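Local coordinates for odorant-binding protein 2a (Homo sapiens, PDB 4RUN) that binds and transports small hydrophobic volatile molecules, with a higher affinity for aldehydes and large fatty acids, at residues Lys23-Pro26 with Glu27-Pro31; Thr69-Pro72 with Gly73-Ser76; Glu126-Lys129 with Lys130-His134. The protein carries 2 engineered substitutions. One frame throughout, in Å; residues are numbered along the deposited sequence.

Interaction 1 (Lys23-Pro26 with Glu27-Pro31); sequences KDFP and EDRRP
Phe25 and Pro26 pack against Arg29 and Arg30 in the long loop that joins strands 12-21 and 33-41 of the lipocalin barrel. The chain turns here through a short 3-10 segment, residues 27-29. Pro26 enters it. Its O accepts a bond from Arg29 N at 2.9 Å, although the position of that nitrogen in the model is less sure. The next turn is closed by Arg30 N, which donates to Glu27 O at 3.0 Å.

This coiling brings Arg29 and Arg30 back to the ring of Phe25. CG of Phe25 lies anti to the backbone N (chi1 -163°), which carries the ring forward to the turn. Its atom CE2 meets Arg29 CB at 3.7 Å. Arg29 then rises from the ring at about a right angle, with CD over one face. CB and CG make the contact; the guanidinium plane stands 72° from the ring plane, so there is no flat stack. Arg30 comes from the edge. Its N and CA lie near the ring plane, and its CG is 3.7 Å from Phe25 CE2.

Pro26 and Arg29 run side by side and point the same way, with CD of Pro26 4.0 Å from CD of Arg29. Asp28 also approaches the proline, with its OD1 3.7 Å from Pro26 CB.

Outside this contact, Arg29 NE makes a weak hydrogen bond to a bound citrate, probably from the crystallisation liquor. Phe25 and Pro26 also touch Arg108 of strand 106-115. A large loop between the first two barrel strands is characteristic of lipocalins; in this protein it contains a 3-10 turn packed on the buried Phe25.

Interaction 2 (Thr69-Pro72 with Gly73-Ser76); sequences TEEP and GKFS
Thr69 and Glu71 both point their side chains at Lys74, and a tight turn from Glu71 to Lys74 brings them together. The hydroxyl of Thr69 works in two directions. OG1 donates to Lys74 O at 2.7 Å, reaching that oxygen from above the carbonyl plane. It also accepts from Glu71 N at 3.2 Å, which makes an ST turn. The chi1 of 72° sets OG1 between the backbone N and the carbonyl carbon of Thr69, where it can serve both partners. The methyl of Thr69 is then directed to the strand, and CG2 lies 4.0 Å from Phe75 CA.

The side chains of Glu71 and Lys74 cross at a slant. Lys74 is fully extended, with CG anti to the backbone N (chi1 177°). Its hydrocarbon chain passes the end of the acid: Lys74 CD is 3.6 Å from Glu71 OE2. Beyond CD the lysine leads away to one side, leaving Lys74 NZ 4.6 Å from Glu71 OE2. That is beyond a salt bridge, so any attraction between the charges is probably modest. The same lysine chain also skirts the threonine, with Lys74 CB 3.6 Å from Thr69 OG1.

Under these side chains, residues Glu71 to Lys74 form a type II beta turn. It is closed by Lys74 N donating to Glu71 O at 3.2 Å. Gly73 holds the third position with a positive phi of 88°, a conformation that calls for glycine.

The turn leads directly into strand 74-77, which runs antiparallel to strand 82-88. Gly73 and Phe75 make backbone bonds to Leu86 and Ile84 of that strand. Lys74 lies on Leu83 and Tyr85, while Phe75 touches Ile10.

Interaction 3 (Glu126-Lys129 with Lys130-His134); sequences EEFK and KLVQH
Glu127 and Lys130 form a salt bridge three residues apart on helix 122-134. Lys130 NZ donates to Glu127 OE1 at 3.0 Å and reaches it from above the carboxylate plane, 37° out of it. The acid gets there by a fold in its chain. CB points off the contact, but chi2 of -59° turns the carboxylate back to the lysine. The two side chains slant across each other, and Lys130 CD also lies 3.6 Å from Glu127 OE1. One residue earlier along the helix, Lys129 NZ and Glu126 OE2 form a second, longer salt bridge at 3.5 Å.

Behind these charges is the regular alpha-helical backbone. Lys130, Leu131, Val132 and Gln133 each donate their N to the O four residues earlier. The bond from Lys130 N to Glu126 O is almost straight, at 174°, with a length of 3.0 Å.

Lys129 and Gln133 lie alongside each other and point the same way. Lys129 CE is 4.0 Å from Gln133 NE2, a contact and not a bond.

The buried side of the helix is apolar. CG2 of Val132 sits over the centre of the Phe128 ring, 3.8 Å from its centroid and close to the ring normal. This is a CH-pi contact. Beyond it, Phe128 touches Ala18, Ile142 and Val96, and Val132 touches Val20 and Leu137. Leu131 adds contacts with Val96 and Leu89.

The chemistry is that of an amphipathic helix. Two acid-lysine pairs lie along its outer surface, where they are likely to be weakened by water. The phenylalanine and valine, one turn apart, pack on each other and face the wall of the barrel, so apolar packing joins the lipocalin helix to its sheet.

In the fold
The three interactions follow one another along the chain without overlap, all in one lipocalin barrel protein. Interaction 1 lies in the loop between strands 12-21 and 33-41. Interaction 2 forms the turn into strand 74-77. Interaction 3 is part of helix 122-134, packed on the outside of the barrel. Interactions 1 and 2 are on opposite sides of the chain's centre, with their own centres 27 Å apart. Interaction 3 is centred 19 Å from interaction 1 and 22 Å from interaction 2. None touches another. Strand 12-21 leads into interaction 1 and packs against interaction 3. The contacts thus shape separate loop, turn and helix elements round one barrel, which probably encloses the ligand, as in other lipocalins.

Interaction 1 (Lys23-Pro26 with Glu27-Pro31)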
loop_
_atom_site.group_PDB
_atom_site.type_symbol
_atom_site.label_atom_id
_atom_site.label_comp_id
_atom_site.label_asym_id
_atom_site.label_seq_id
_atom_site.Cartn_x
_atom_site.Cartn_y
_atom_site.Cartn_z
ATOM N N LYS A 23 2.246 4.698 -14.809
ATOM C CA LYS A 23 2.700 4.099 -16.059
ATOM C C LYS A 23 4.205 3.915 -16.287
ATOM O O LYS A 23 4.570 3.239 -17.246
ATOM C CB LYS A 23 2.073 4.822 -17.245
ATOM C CG LYS A 23 0.598 4.505 -17.323
ATOM C CD LYS A 23 0.010 4.730 -18.699
ATOM C CE LYS A 23 -1.446 4.270 -18.701
ATOM N NZ LYS A 23 -1.586 2.783 -18.726
ATOM N N ASP A 24 5.073 4.496 -15.455
ATOM C CA ASP A 24 6.517 4.233 -15.543
ATOM C C ASP A 24 6.911 2.953 -14.821
ATOM O O ASP A 24 7.953 2.374 -15.119
ATOM C CB ASP A 24 7.321 5.388 -14.954
ATOM C CG ASP A 24 7.027 6.712 -15.628
ATOM O OD1 ASP A 24 7.025 6.766 -16.880
ATOM O OD2 ASP A 24 6.824 7.700 -14.893
ATOM N N PHE A 25 6.082 2.531 -13.863
ATOM C CA PHE A 25 6.304 1.311 -13.083
ATOM C C PHE A 25 6.492 0.091 -13.976
ATOM O O PHE A 25 5.569 -0.289 -14.695
ATOM C CB PHE A 25 5.093 1.059 -12.194
ATOM C CG PHE A 25 5.358 0.103 -11.080
ATOM C CD1 PHE A 25 5.866 0.541 -9.858
ATOM C CD2 PHE A 25 5.106 -1.246 -11.258
ATOM C CE1 PHE A 25 6.111 -0.359 -8.838
ATOM C CE2 PHE A 25 5.356 -2.147 -10.251
ATOM C CZ PHE A 25 5.861 -1.705 -9.037
ATOM N N PRO A 26 7.676 -0.538 -13.920
ATOM C CA PRO A 26 7.921 -1.716 -14.756
ATOM C C PRO A 26 7.038 -2.898 -14.390
ATOM O O PRO A 26 6.843 -3.186 -13.208
ATOM C CB PRO A 26 9.387 -2.046 -14.488
ATOM C CG PRO A 26 9.974 -0.825 -13.865
ATOM C CD PRO A 26 8.862 -0.160 -13.130
ATOM N N GLU A 27 6.504 -3.579 -15.394
ATOM C CA GLU A 27 5.611 -4.701 -15.160
ATOM C C GLU A 27 6.313 -5.826 -14.397
ATOM O O GLU A 27 5.761 -6.394 -13.458
ATOM C CB GLU A 27 5.054 -5.211 -16.484
ATOM C CG GLU A 27 3.739 -5.965 -16.354
ATOM C CD GLU A 27 3.304 -6.603 -17.659
ATOM O OE1 GLU A 27 3.901 -6.297 -18.714
ATOM O OE2 GLU A 27 2.365 -7.420 -17.632
ATOM N N ASP A 28 7.541 -6.138 -14.811
ATOM C CA ASP A 28 8.409 -7.076 -14.089
ATOM C C ASP A 28 8.422 -6.806 -12.575
ATOM O O ASP A 28 8.641 -7.706 -11.775
ATOM C CB ASP A 28 9.834 -7.109 -14.700
ATOM C CG ASP A 28 10.811 -6.100 -14.062
ATOM O OD1 ASP A 28 10.429 -5.367 -13.134
ATOM O OD2 ASP A 28 11.995 -6.050 -14.487
ATOM N N ARG A 29 8.138 -5.572 -12.184
ATOM C CA ARG A 29 8.294 -5.144 -10.797
ATOM C C ARG A 29 7.058 -5.367 -9.913
ATOM O O ARG A 29 7.131 -5.190 -8.702
ATOM C CB ARG A 29 8.650 -3.661 -10.760
ATOM C CG ARG A 29 9.616 -3.324 -9.657
ATOM C CD ARG A 29 10.094 -1.888 -9.693
ATOM N NE ARG A 29 10.520 -1.549 -8.338
ATOM C CZ ARG A 29 11.708 -1.842 -7.824
ATOM N NH1 ARG A 29 12.640 -2.442 -8.558
ATOM N NH2 ARG A 29 11.969 -1.507 -6.566
ATOM N N ARG A 30 5.925 -5.736 -10.505
ATOM C CA ARG A 30 4.684 -5.887 -9.746
ATOM C C ARG A 30 4.638 -7.099 -8.815
ATOM O O ARG A 30 4.943 -8.204 -9.242
ATOM C CB ARG A 30 3.516 -6.055 -10.689
ATOM C CG ARG A 30 3.336 -4.907 -11.648
ATOM C CD ARG A 30 2.116 -5.110 -12.496
ATOM N NE ARG A 30 1.900 -3.958 -13.355
ATOM C CZ ARG A 30 0.760 -3.709 -13.986
ATOM N NH1 ARG A 30 -0.275 -4.544 -13.867
ATOM N NH2 ARG A 30 0.662 -2.623 -14.728
ATOM N N PRO A 31 4.218 -6.901 -7.557
ATOM C CA PRO A 31 3.935 -7.990 -6.648
ATOM C C PRO A 31 2.929 -9.006 -7.210
ATOM O O PRO A 31 1.854 -8.614 -7.637
ATOM C CB PRO A 31 3.328 -7.277 -5.444
ATOM C CG PRO A 31 3.902 -5.905 -5.479
ATOM C CD PRO A 31 4.048 -5.590 -6.915
#

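Interaction 2 (Thr69-Pro72 with Gly73-Ser76)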
loop_
_atom_site.group_PDB
_atom_site.type_symbol
_atom_site.label_atom_id
_atom_site.label_comp_id
_atom_site.label_asym_id
_atom_site.label_seq_id
_atom_site.Cartn_x
_atom_site.Cartn_y
_atom_site.Cartn_z
ATOM N N THR A 69 3.883 13.007 10.939
ATOM C CA THR A 69 3.982 14.374 10.412
ATOM C C THR A 69 2.928 15.231 11.084
ATOM O O THR A 69 2.133 14.734 11.888
ATOM C CB THR A 69 3.770 14.451 8.891
ATOM O OG1 THR A 69 2.390 14.214 8.589
ATOM C CG2 THR A 69 4.657 13.448 8.162
ATOM N N GLU A 70 2.914 16.516 10.744
ATOM C CA GLU A 70 1.954 17.443 11.330
ATOM C C GLU A 70 0.529 17.267 10.795
ATOM O O GLU A 70 -0.402 17.869 11.323
ATOM C CB GLU A 70 2.419 18.888 11.143
ATOM C CG GLU A 70 3.707 19.207 11.896
ATOM C CD GLU A 70 3.946 20.695 12.098
ATOM O OE1 GLU A 70 2.967 21.473 12.124
ATOM O OE2 GLU A 70 5.121 21.091 12.245
ATOM N N GLU A 71 0.349 16.441 9.768
ATOM C CA GLU A 71 -0.989 16.111 9.284
ATOM C C GLU A 71 -1.365 14.677 9.621
ATOM O O GLU A 71 -0.593 13.757 9.342
ATOM C CB GLU A 71 -1.066 16.298 7.781
ATOM C CG GLU A 71 -0.962 17.748 7.357
ATOM C CD GLU A 71 -1.179 17.923 5.873
ATOM O OE1 GLU A 71 -1.151 19.086 5.410
ATOM O OE2 GLU A 71 -1.380 16.900 5.176
ATOM N N PRO A 72 -2.554 14.475 10.218
ATOM C CA PRO A 72 -2.983 13.108 10.507
ATOM C C PRO A 72 -3.261 12.346 9.220
ATOM O O PRO A 72 -3.786 12.921 8.260
ATOM C CB PRO A 72 -4.264 13.293 11.326
ATOM C CG PRO A 72 -4.760 14.651 10.979
ATOM C CD PRO A 72 -3.568 15.476 10.594
ATOM N N GLY A 73 -2.882 11.071 9.195
ATOM C CA GLY A 73 -3.021 10.256 7.991
ATOM C C GLY A 73 -1.826 10.327 7.055
ATOM O O GLY A 73 -1.649 9.439 6.233
ATOM N N LYS A 74 -1.003 11.371 7.190
ATOM C CA LYS A 74 0.197 11.557 6.373
ATOM C C LYS A 74 1.468 11.143 7.138
ATOM O O LYS A 74 1.709 11.606 8.256
ATOM C CB LYS A 74 0.301 13.020 5.932
ATOM C CG LYS A 74 1.540 13.377 5.121
ATOM C CD LYS A 74 1.600 14.877 4.907
ATOM C CE LYS A 74 2.933 15.323 4.340
ATOM N NZ LYS A 74 3.161 16.758 4.664
ATOM N N PHE A 75 2.268 10.274 6.521
ATOM C CA PHE A 75 3.527 9.799 7.096
ATOM C C PHE A 75 4.651 9.900 6.087
ATOM O O PHE A 75 4.412 10.117 4.900
ATOM C CB PHE A 75 3.421 8.341 7.505
ATOM C CG PHE A 75 2.407 8.083 8.562
ATOM C CD1 PHE A 75 1.079 7.872 8.226
ATOM C CD2 PHE A 75 2.784 8.019 9.893
ATOM C CE1 PHE A 75 0.139 7.608 9.210
ATOM C CE2 PHE A 75 1.856 7.762 10.881
ATOM C CZ PHE A 75 0.532 7.555 10.540
ATOM N N SER A 76 5.877 9.724 6.570
ATOM C CA SER A 76 7.055 9.740 5.716
ATOM C C SER A 76 7.948 8.551 6.035
ATOM O O SER A 76 7.960 8.058 7.166
ATOM C CB SER A 76 7.822 11.056 5.888
ATOM O OG SER A 76 8.248 11.231 7.216
#

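Interaction 3 (Glu126-Lys129 with Lys130-His134)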
loop_
_atom_site.group_PDB
_atom_site.type_symbol
_atom_site.label_atom_id
_atom_site.label_comp_id
_atom_site.label_asym_id
_atom_site.label_seq_id
_atom_site.Cartn_x
_atom_site.Cartn_y
_atom_site.Cartn_z
ATOM N N GLU A 126 -14.446 -0.943 -7.076
ATOM C CA GLU A 126 -14.929 0.090 -7.968
ATOM C C GLU A 126 -14.695 1.499 -7.435
ATOM O O GLU A 126 -14.381 2.410 -8.199
ATOM C CB GLU A 126 -16.421 -0.083 -8.170
ATOM C CG GLU A 126 -16.835 0.079 -9.603
ATOM C CD GLU A 126 -16.413 -1.101 -10.427
ATOM O OE1 GLU A 126 -16.933 -2.194 -10.154
ATOM O OE2 GLU A 126 -15.576 -0.929 -11.325
ATOM N N GLU A 127 -14.907 1.685 -6.140
ATOM C CA GLU A 127 -14.637 2.981 -5.507
ATOM C C GLU A 127 -13.147 3.298 -5.571
ATOM O O GLU A 127 -12.762 4.448 -5.788
ATOM C CB GLU A 127 -15.092 2.995 -4.048
ATOM C CG GLU A 127 -16.589 2.960 -3.878
ATOM C CD GLU A 127 -17.266 4.128 -4.555
ATOM O OE1 GLU A 127 -18.207 3.865 -5.340
ATOM O OE2 GLU A 127 -16.866 5.292 -4.306
ATOM N N PHE A 128 -12.332 2.258 -5.389
ATOM C CA PHE A 128 -10.899 2.359 -5.530
ATOM C C PHE A 128 -10.513 2.836 -6.919
ATOM O O PHE A 128 -9.716 3.745 -7.062
ATOM C CB PHE A 128 -10.273 1.006 -5.282
ATOM C CG PHE A 128 -8.778 1.007 -5.379
ATOM C CD1 PHE A 128 -8.032 1.766 -4.502
ATOM C CD2 PHE A 128 -8.119 0.227 -6.319
ATOM C CE1 PHE A 128 -6.656 1.757 -4.558
ATOM C CE2 PHE A 128 -6.734 0.212 -6.383
ATOM C CZ PHE A 128 -6.007 0.983 -5.492
ATOM N N LYS A 129 -11.101 2.223 -7.937
ATOM C CA LYS A 129 -10.860 2.606 -9.321
ATOM C C LYS A 129 -11.241 4.065 -9.549
ATOM O O LYS A 129 -10.453 4.832 -10.088
ATOM C CB LYS A 129 -11.671 1.695 -10.230
ATOM C CG LYS A 129 -11.630 2.006 -11.708
ATOM C CD LYS A 129 -12.387 0.905 -12.446
ATOM C CE LYS A 129 -13.000 1.383 -13.750
ATOM N NZ LYS A 129 -14.086 0.467 -14.208
ATOM N N LYS A 130 -12.456 4.432 -9.156
ATOM C CA LYS A 130 -12.937 5.825 -9.249
ATOM C C LYS A 130 -11.976 6.807 -8.599
ATOM O O LYS A 130 -11.662 7.841 -9.169
ATOM C CB LYS A 130 -14.300 5.976 -8.559
ATOM C CG LYS A 130 -15.455 5.303 -9.260
ATOM C CD LYS A 130 -16.597 5.098 -8.270
ATOM C CE LYS A 130 -17.951 5.023 -8.958
ATOM N NZ LYS A 130 -18.847 4.055 -8.267
ATOM N N LEU A 131 -11.539 6.497 -7.385
ATOM C CA LEU A 131 -10.643 7.389 -6.660
ATOM C C LEU A 131 -9.276 7.443 -7.351
ATOM O O LEU A 131 -8.657 8.498 -7.486
ATOM C CB LEU A 131 -10.500 6.933 -5.209
ATOM C CG LEU A 131 -9.458 7.664 -4.343
ATOM C CD1 LEU A 131 -9.817 7.554 -2.861
ATOM C CD2 LEU A 131 -8.035 7.162 -4.598
ATOM N N VAL A 132 -8.820 6.287 -7.789
ATOM C CA VAL A 132 -7.569 6.170 -8.519
ATOM C C VAL A 132 -7.552 7.054 -9.770
ATOM O O VAL A 132 -6.570 7.748 -10.017
ATOM C CB VAL A 132 -7.297 4.680 -8.842
ATOM C CG1 VAL A 132 -6.438 4.507 -10.086
ATOM C CG2 VAL A 132 -6.644 4.030 -7.639
ATOM N N GLN A 133 -8.638 7.036 -10.535
ATOM C CA GLN A 133 -8.749 7.825 -11.764
ATOM C C GLN A 133 -8.788 9.330 -11.512
ATOM O O GLN A 133 -8.269 10.115 -12.312
ATOM C CB GLN A 133 -9.993 7.409 -12.536
ATOM C CG GLN A 133 -9.909 5.997 -13.087
ATOM C CD GLN A 133 -11.228 5.507 -13.650
ATOM O OE1 GLN A 133 -12.294 5.748 -13.065
ATOM N NE2 GLN A 133 -11.167 4.799 -14.781
ATOM N N HIS A 134 -9.441 9.713 -10.412
ATOM C CA HIS A 134 -9.483 11.099 -9.919
ATOM C C HIS A 134 -8.068 11.649 -9.799
ATOM O O HIS A 134 -7.814 12.793 -10.172
ATOM C CB HIS A 134 -10.205 11.132 -8.553
ATOM C CG HIS A 134 -10.457 12.504 -7.989
ATOM N ND1 HIS A 134 -10.036 12.863 -6.724
ATOM C CD2 HIS A 134 -11.114 13.581 -8.483
ATOM C CE1 HIS A 134 -10.399 14.108 -6.474
ATOM N NE2 HIS A 134 -11.053 14.567 -7.526
#